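Local coordinates for protein ribosomal silencing factor RsfS (Bacillus halodurans, PDB 2O5A) that probably silences translation by binding ribosomal protein uL14 on the large subunit and so keeping the two ribosomal subunits from joining, at residues Gln4-Leu9 against Gln62-Lys67. Numbering follows the deposited sequence.
Sequences QELLQL and QGIEIK
Ile64 brings its CD1 methyl up to two leucines one helical turn apart, Leu6 and Leu9, where the N-terminal helix of this alpha/beta fold of the Iojap/RsfS family meets the loop leading from helix 45-61 to strand 68-70, outermost in the sheet of this chain. The contact is apolar, small and at the surface, burying 152 Å² in all. Leu9 and Ile64 reach for each other methyl to methyl, CD2 against CD1; at 2.7 Å resolution the exact spacing of that pair is doubtful. Leu6 leaves the helix to one flank, yet its CD2 branch still reaches the CD1 methyl of Ile64, the two side chains running past each other in opposite directions. The isoleucine places CG1 anti to its own carbonyl carbon (chi1 -60°), and CD1 then extends from CG1 to the helix.

Around this patch, Leu9 also touches Val58 of helix 45-61, while Leu6 and Ile66 both touch Leu82, in the loop after strand 77-81. Lys67 shares a backbone hydrogen bond with Asp81 as the chain enters the sheet.

The second apolar element is the aliphatic part of Gln62. Between Gln62 and Ile64, Gly63 leaves helical geometry with positive phi (71°), turning the chain after helix 45-61. The glutamine chain bends at chi2 (55°), and its methylenes lie across the CD2 branch of Leu9, with Gln62 CB 3.9 Å and Gln62 CG 3.6 Å from Leu9 CD2.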
loop_
_atom_site.group_PDB
_atom_site.type_symbol
_atom_site.label_atom_id
_atom_site.label_comp_id
_atom_site.label_asym_id
_atom_site.label_seq_id
_atom_site.Cartn_x
_atom_site.Cartn_y
_atom_site.Cartn_z
ATOM N N GLN A 4 -20.653 8.843 1.460
ATOM C CA GLN A 4 -21.026 7.751 2.348
ATOM C C GLN A 4 -22.038 6.788 1.741
ATOM O O GLN A 4 -22.313 5.737 2.317
ATOM C CB GLN A 4 -21.576 8.301 3.665
ATOM C CG GLN A 4 -20.565 9.085 4.487
ATOM C CD GLN A 4 -21.013 9.284 5.921
ATOM O OE1 GLN A 4 -20.305 9.887 6.726
ATOM N NE2 GLN A 4 -22.194 8.774 6.249
ATOM N N GLU A 5 -22.594 7.141 0.587
ATOM C CA GLU A 5 -23.571 6.278 -0.066
ATOM C C GLU A 5 -22.942 4.983 -0.566
ATOM O O GLU A 5 -23.508 3.905 -0.388
ATOM C CB GLU A 5 -24.246 7.013 -1.226
ATOM C CG GLU A 5 -25.227 8.084 -0.778
ATOM C CD GLU A 5 -24.639 9.479 -0.831
ATOM O OE1 GLU A 5 -25.338 10.431 -0.425
ATOM O OE2 GLU A 5 -23.484 9.625 -1.279
ATOM N N LEU A 6 -21.776 5.087 -1.194
ATOM C CA LEU A 6 -21.086 3.906 -1.696
ATOM C C LEU A 6 -20.408 3.243 -0.501
ATOM O O LEU A 6 -20.445 2.022 -0.345
ATOM C CB LEU A 6 -20.023 4.299 -2.725
ATOM C CG LEU A 6 -19.978 3.541 -4.058
ATOM C CD1 LEU A 6 -18.540 3.512 -4.560
ATOM C CD2 LEU A 6 -20.494 2.120 -3.886
ATOM N N LEU A 7 -19.798 4.072 0.340
ATOM C CA LEU A 7 -19.096 3.606 1.529
ATOM C C LEU A 7 -20.003 2.804 2.456
ATOM O O LEU A 7 -19.623 1.730 2.921
ATOM C CB LEU A 7 -18.497 4.798 2.278
ATOM C CG LEU A 7 -17.534 4.494 3.427
ATOM C CD1 LEU A 7 -16.422 3.575 2.947
ATOM C CD2 LEU A 7 -16.958 5.798 3.957
ATOM N N GLN A 8 -21.197 3.324 2.736
ATOM C CA GLN A 8 -22.136 2.612 3.599
ATOM C C GLN A 8 -22.594 1.351 2.890
ATOM O O GLN A 8 -22.933 0.352 3.523
ATOM C CB GLN A 8 -23.365 3.466 3.917
ATOM C CG GLN A 8 -23.267 4.283 5.189
ATOM C CD GLN A 8 -24.632 4.574 5.785
ATOM O OE1 GLN A 8 -25.523 5.083 5.105
ATOM N NE2 GLN A 8 -24.803 4.246 7.061
ATOM N N LEU A 9 -22.606 1.414 1.563
ATOM C CA LEU A 9 -23.019 0.287 0.741
ATOM C C LEU A 9 -21.985 -0.824 0.888
ATOM O O LEU A 9 -22.330 -2.001 1.003
ATOM C CB LEU A 9 -23.120 0.722 -0.724
ATOM C CG LEU A 9 -23.870 -0.194 -1.693
ATOM C CD1 LEU A 9 -25.298 -0.395 -1.210
ATOM C CD2 LEU A 9 -23.868 0.429 -3.077
ATOM N N GLN A 62 -26.852 -2.837 -7.081
ATOM C CA GLN A 62 -26.970 -1.385 -7.090
ATOM C C GLN A 62 -26.516 -0.824 -8.435
ATOM O O GLN A 62 -26.652 0.371 -8.699
ATOM C CB GLN A 62 -26.117 -0.792 -5.965
ATOM C CG GLN A 62 -26.754 0.381 -5.232
ATOM C CD GLN A 62 -28.127 0.045 -4.677
ATOM O OE1 GLN A 62 -28.365 -1.069 -4.207
ATOM N NE2 GLN A 62 -29.033 1.014 -4.713
ATOM N N GLY A 63 -25.973 -1.698 -9.278
ATOM C CA GLY A 63 -25.511 -1.277 -10.588
ATOM C C GLY A 63 -24.259 -0.422 -10.548
ATOM O O GLY A 63 -24.161 0.579 -11.256
ATOM N N ILE A 64 -23.299 -0.818 -9.718
ATOM C CA ILE A 64 -22.047 -0.086 -9.590
ATOM C C ILE A 64 -20.941 -0.828 -10.330
ATOM O O ILE A 64 -20.703 -2.009 -10.089
ATOM C CB ILE A 64 -21.656 0.076 -8.107
ATOM C CG1 ILE A 64 -22.754 0.843 -7.369
ATOM C CG2 ILE A 64 -20.327 0.809 -7.990
ATOM C CD1 ILE A 64 -22.751 0.627 -5.876
ATOM N N GLU A 65 -20.207 -0.135 -11.165
ATOM C CA GLU A 65 -19.211 -0.768 -11.949
ATOM C C GLU A 65 -17.998 -1.073 -11.171
ATOM O O GLU A 65 -17.403 -0.211 -10.616
ATOM C CB GLU A 65 -18.800 0.095 -13.104
ATOM C CG GLU A 65 -19.901 0.921 -13.744
ATOM C CD GLU A 65 -20.732 0.165 -14.761
ATOM O OE1 GLU A 65 -21.971 0.189 -14.677
ATOM O OE2 GLU A 65 -20.144 -0.438 -15.650
ATOM N N ILE A 66 -17.612 -2.334 -11.174
ATOM C CA ILE A 66 -16.419 -2.770 -10.457
ATOM C C ILE A 66 -15.243 -2.559 -11.399
ATOM O O ILE A 66 -15.116 -3.242 -12.417
ATOM C CB ILE A 66 -16.491 -4.264 -10.062
ATOM C CG1 ILE A 66 -17.656 -4.496 -9.097
ATOM C CG2 ILE A 66 -15.189 -4.693 -9.400
ATOM C CD1 ILE A 66 -17.861 -5.945 -8.711
ATOM N N LYS A 67 -14.390 -1.602 -11.057
ATOM C CA LYS A 67 -13.235 -1.281 -11.878
ATOM C C LYS A 67 -12.128 -2.320 -11.759
ATOM O O LYS A 67 -11.486 -2.669 -12.751
ATOM C CB LYS A 67 -12.711 0.105 -11.501
ATOM C CG LYS A 67 -13.786 1.177 -11.567
ATOM C CD LYS A 67 -13.197 2.571 -11.616
ATOM C CE LYS A 67 -14.275 3.587 -11.952
ATOM N NZ LYS A 67 -13.704 4.904 -12.334
#